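Local coordinates for protein lipopolysaccharide core heptose(I) kinase WaaP (Pseudomonas aeruginosa, PDB 6DFL) that phosphorylates the first heptose of the lipopolysaccharide inner core using ATP and also acts as a protein-tyrosine kinase that autophosphorylates, at residues 1-9 and 95-103. Sequence-based numbering, arbitrary orientation.
Sequences MRLVLEEPF and AVAYGERGS
Arg2 and Glu100 each carry CG beside the backbone N (chi1 -78° and -76°), which runs the two side chains next to each other in the same direction on one face of the sheet. With the Arg2 chain bent at chi3 (-138°), Glu100 OE1 lies above the guanidinium plane, offset toward its rim and 4.0 Å from Arg2 NE, where charge attracts but no N-H points at it; the carboxylate's real salt bridge is to Arg76 on helix 76-87. Tyr98 shares this face, its CE2 3.9 Å from Arg2 CB, and its ring stacks on Trp79 of the same helix.

Beneath these groups, strand 2-5 pairs antiparallel with strand 95-101. Arg2 with Glu100 and Val4 with Tyr98 are the hydrogen-bonded pairs, tied by Glu100 N to Arg2 O (2.6 Å) and Val4 N to Tyr98 O (3.0 Å) with their reciprocal bonds. Glu6 N adds one more, to Val96 O at 2.8 Å. On the other face, Leu3 CD1 comes down to 3.3 Å from Tyr98 O, beside Gly99, and Leu5 CD2 touches Ala97 CB. Past the cis-Pro8 turn, Phe9 CE2 reaches Val96 CG2 at 3.5 Å; Val96 belongs to a classic beta bulge, in which it and Ala97 lie across from Val113 of strand 109-115.

Strand 2-5 is thus an outermost strand of the five-stranded antiparallel sheet, consistent with the N-terminal lobe of the protein kinase fold, and is held mainly by backbone bonds, while the Glu100 carboxylate, salt-bridged to Arg76 and also near Arg2, probably offsets the repulsion between the two guanidinium groups.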
loop_
_atom_site.group_PDB
_atom_site.type_symbol
_atom_site.label_atom_id
_atom_site.label_comp_id
_atom_site.label_asym_id
_atom_site.label_seq_id
_atom_site.Cartn_x
_atom_site.Cartn_y
_atom_site.Cartn_z
HETATM N N MSE A 1 31.125 -0.292 -14.962
HETATM C CA MSE A 1 30.493 0.899 -15.505
HETATM C C MSE A 1 29.033 0.676 -15.884
HETATM O O MSE A 1 28.721 -0.161 -16.728
HETATM C CB MSE A 1 31.255 1.389 -16.733
HETATM C CG MSE A 1 30.593 2.562 -17.462
HETATM SE SE MSE A 1 30.941 4.287 -16.582
HETATM C CE MSE A 1 30.411 5.539 -17.993
ATOM N N ARG A 2 28.137 1.434 -15.266
ATOM C CA ARG A 2 26.756 1.490 -15.702
ATOM C C ARG A 2 26.309 2.938 -15.719
ATOM O O ARG A 2 26.579 3.688 -14.780
ATOM C CB ARG A 2 25.862 0.644 -14.799
ATOM C CG ARG A 2 25.984 -0.826 -15.116
ATOM C CD ARG A 2 25.275 -1.688 -14.140
ATOM N NE ARG A 2 26.068 -2.861 -13.795
ATOM C CZ ARG A 2 25.613 -3.854 -13.039
ATOM N NH1 ARG A 2 24.375 -3.786 -12.563
ATOM N NH2 ARG A 2 26.382 -4.906 -12.755
ATOM N N LEU A 3 25.662 3.342 -16.803
ATOM C CA LEU A 3 25.252 4.726 -16.933
ATOM C C LEU A 3 24.078 4.788 -17.884
ATOM O O LEU A 3 24.151 4.253 -18.994
ATOM C CB LEU A 3 26.399 5.597 -17.452
ATOM C CG LEU A 3 26.093 7.083 -17.652
ATOM C CD1 LEU A 3 26.116 7.829 -16.317
ATOM C CD2 LEU A 3 27.079 7.699 -18.638
ATOM N N VAL A 4 22.995 5.409 -17.435
ATOM C CA VAL A 4 21.855 5.714 -18.280
ATOM C C VAL A 4 21.491 7.162 -18.028
ATOM O O VAL A 4 21.205 7.541 -16.888
ATOM C CB VAL A 4 20.647 4.805 -17.992
ATOM C CG1 VAL A 4 19.407 5.337 -18.707
ATOM C CG2 VAL A 4 20.932 3.345 -18.390
ATOM N N LEU A 5 21.493 7.967 -19.082
ATOM C CA LEU A 5 21.072 9.356 -18.997
ATOM C C LEU A 5 19.816 9.562 -19.833
ATOM O O LEU A 5 19.698 9.032 -20.942
ATOM C CB LEU A 5 22.182 10.300 -19.461
ATOM C CG LEU A 5 23.389 10.408 -18.531
ATOM C CD1 LEU A 5 24.386 11.424 -19.058
ATOM C CD2 LEU A 5 22.962 10.763 -17.121
ATOM N N GLU A 6 18.867 10.306 -19.278
ATOM C CA GLU A 6 17.647 10.707 -19.961
ATOM C C GLU A 6 17.496 12.215 -19.814
ATOM O O GLU A 6 18.297 12.880 -19.148
ATOM C CB GLU A 6 16.427 9.975 -19.394
ATOM C CG GLU A 6 15.567 9.321 -20.444
ATOM C CD GLU A 6 16.181 8.035 -20.965
ATOM O OE1 GLU A 6 16.242 7.058 -20.179
ATOM O OE2 GLU A 6 16.611 8.004 -22.145
ATOM N N GLU A 7 16.459 12.758 -20.424
ATOM C CA GLU A 7 16.317 14.203 -20.355
ATOM C C GLU A 7 15.833 14.635 -18.969
ATOM O O GLU A 7 15.054 13.922 -18.329
ATOM C CB GLU A 7 15.350 14.695 -21.431
ATOM C CG GLU A 7 15.915 14.608 -22.854
ATOM C CD GLU A 7 17.227 15.360 -23.028
ATOM O OE1 GLU A 7 17.333 16.507 -22.537
ATOM O OE2 GLU A 7 18.150 14.801 -23.659
ATOM N N PRO A 8 16.259 15.824 -18.494
ATOM C CA PRO A 8 17.041 16.824 -19.236
ATOM C C PRO A 8 18.558 16.666 -19.149
ATOM O O PRO A 8 19.281 17.382 -19.840
ATOM C CB PRO A 8 16.610 18.139 -18.582
ATOM C CG PRO A 8 16.351 17.761 -17.166
ATOM C CD PRO A 8 15.831 16.338 -17.179
ATOM N N PHE A 9 19.033 15.728 -18.335
ATOM C CA PHE A 9 20.457 15.607 -18.056
ATOM C C PHE A 9 21.256 14.946 -19.173
ATOM O O PHE A 9 22.491 14.932 -19.095
ATOM C CB PHE A 9 20.647 14.838 -16.754
ATOM C CG PHE A 9 19.860 15.406 -15.620
ATOM C CD1 PHE A 9 20.395 16.420 -14.826
ATOM C CD2 PHE A 9 18.572 14.960 -15.363
ATOM C CE1 PHE A 9 19.672 16.957 -13.786
ATOM C CE2 PHE A 9 17.842 15.501 -14.320
ATOM C CZ PHE A 9 18.394 16.502 -13.533
ATOM N N ALA A 95 13.048 7.658 -13.331
ATOM C CA ALA A 95 14.479 7.862 -13.150
ATOM C C ALA A 95 15.053 8.478 -14.416
ATOM O O ALA A 95 14.985 7.874 -15.487
ATOM C CB ALA A 95 15.177 6.542 -12.847
ATOM N N VAL A 96 15.620 9.676 -14.289
ATOM C CA VAL A 96 16.174 10.376 -15.445
ATOM C C VAL A 96 17.691 10.276 -15.533
ATOM O O VAL A 96 18.261 10.640 -16.574
ATOM C CB VAL A 96 15.754 11.860 -15.451
ATOM C CG1 VAL A 96 14.277 11.982 -15.772
ATOM C CG2 VAL A 96 16.068 12.517 -14.098
ATOM N N ALA A 97 18.361 9.777 -14.499
ATOM C CA ALA A 97 19.807 9.626 -14.569
ATOM C C ALA A 97 20.258 8.601 -13.538
ATOM O O ALA A 97 19.736 8.569 -12.420
ATOM C CB ALA A 97 20.519 10.972 -14.335
ATOM N N TYR A 98 21.248 7.793 -13.919
ATOM C CA TYR A 98 21.741 6.704 -13.094
ATOM C C TYR A 98 23.178 6.434 -13.496
ATOM O O TYR A 98 23.522 6.554 -14.673
ATOM C CB TYR A 98 20.870 5.448 -13.271
ATOM C CG TYR A 98 21.509 4.163 -12.791
ATOM C CD1 TYR A 98 21.654 3.910 -11.444
ATOM C CD2 TYR A 98 21.952 3.199 -13.686
ATOM C CE1 TYR A 98 22.214 2.760 -10.992
ATOM C CE2 TYR A 98 22.528 2.019 -13.233
ATOM C CZ TYR A 98 22.655 1.818 -11.870
ATOM O OH TYR A 98 23.216 0.654 -11.396
ATOM N N GLY A 99 24.015 6.077 -12.530
ATOM C CA GLY A 99 25.397 5.777 -12.857
ATOM C C GLY A 99 26.072 4.941 -11.806
ATOM O O GLY A 99 25.778 5.059 -10.610
ATOM N N GLU A 100 26.994 4.078 -12.248
ATOM C CA GLU A 100 27.894 3.325 -11.381
ATOM C C GLU A 100 29.267 3.283 -12.027
ATOM O O GLU A 100 29.372 2.997 -13.226
ATOM C CB GLU A 100 27.434 1.890 -11.171
ATOM C CG GLU A 100 26.287 1.646 -10.237
ATOM C CD GLU A 100 25.912 0.178 -10.273
ATOM O OE1 GLU A 100 26.822 -0.644 -10.498
ATOM O OE2 GLU A 100 24.718 -0.160 -10.136
ATOM N N ARG A 101 30.317 3.530 -11.237
ATOM C CA ARG A 101 31.679 3.285 -11.696
ATOM C C ARG A 101 32.572 2.964 -10.508
ATOM O O ARG A 101 32.306 3.372 -9.376
ATOM C CB ARG A 101 32.252 4.460 -12.498
ATOM C CG ARG A 101 32.631 5.693 -11.706
ATOM C CD ARG A 101 33.780 6.432 -12.404
ATOM N NE ARG A 101 33.909 7.823 -11.965
ATOM C CZ ARG A 101 33.808 8.872 -12.779
ATOM N NH1 ARG A 101 33.592 8.682 -14.080
ATOM N NH2 ARG A 101 33.932 10.105 -12.299
ATOM N N GLY A 102 33.640 2.215 -10.780
ATOM C CA GLY A 102 34.613 1.926 -9.745
ATOM C C GLY A 102 35.451 0.696 -10.012
ATOM O O GLY A 102 34.939 -0.334 -10.468
ATOM N N SER A 103 36.750 0.803 -9.716
ATOM C CA SER A 103 37.666 -0.319 -9.899
ATOM C C SER A 103 37.343 -1.471 -8.953
ATOM O O SER A 103 37.612 -2.637 -9.274
ATOM C CB SER A 103 39.116 0.150 -9.706
ATOM O OG SER A 103 39.224 1.214 -8.756
#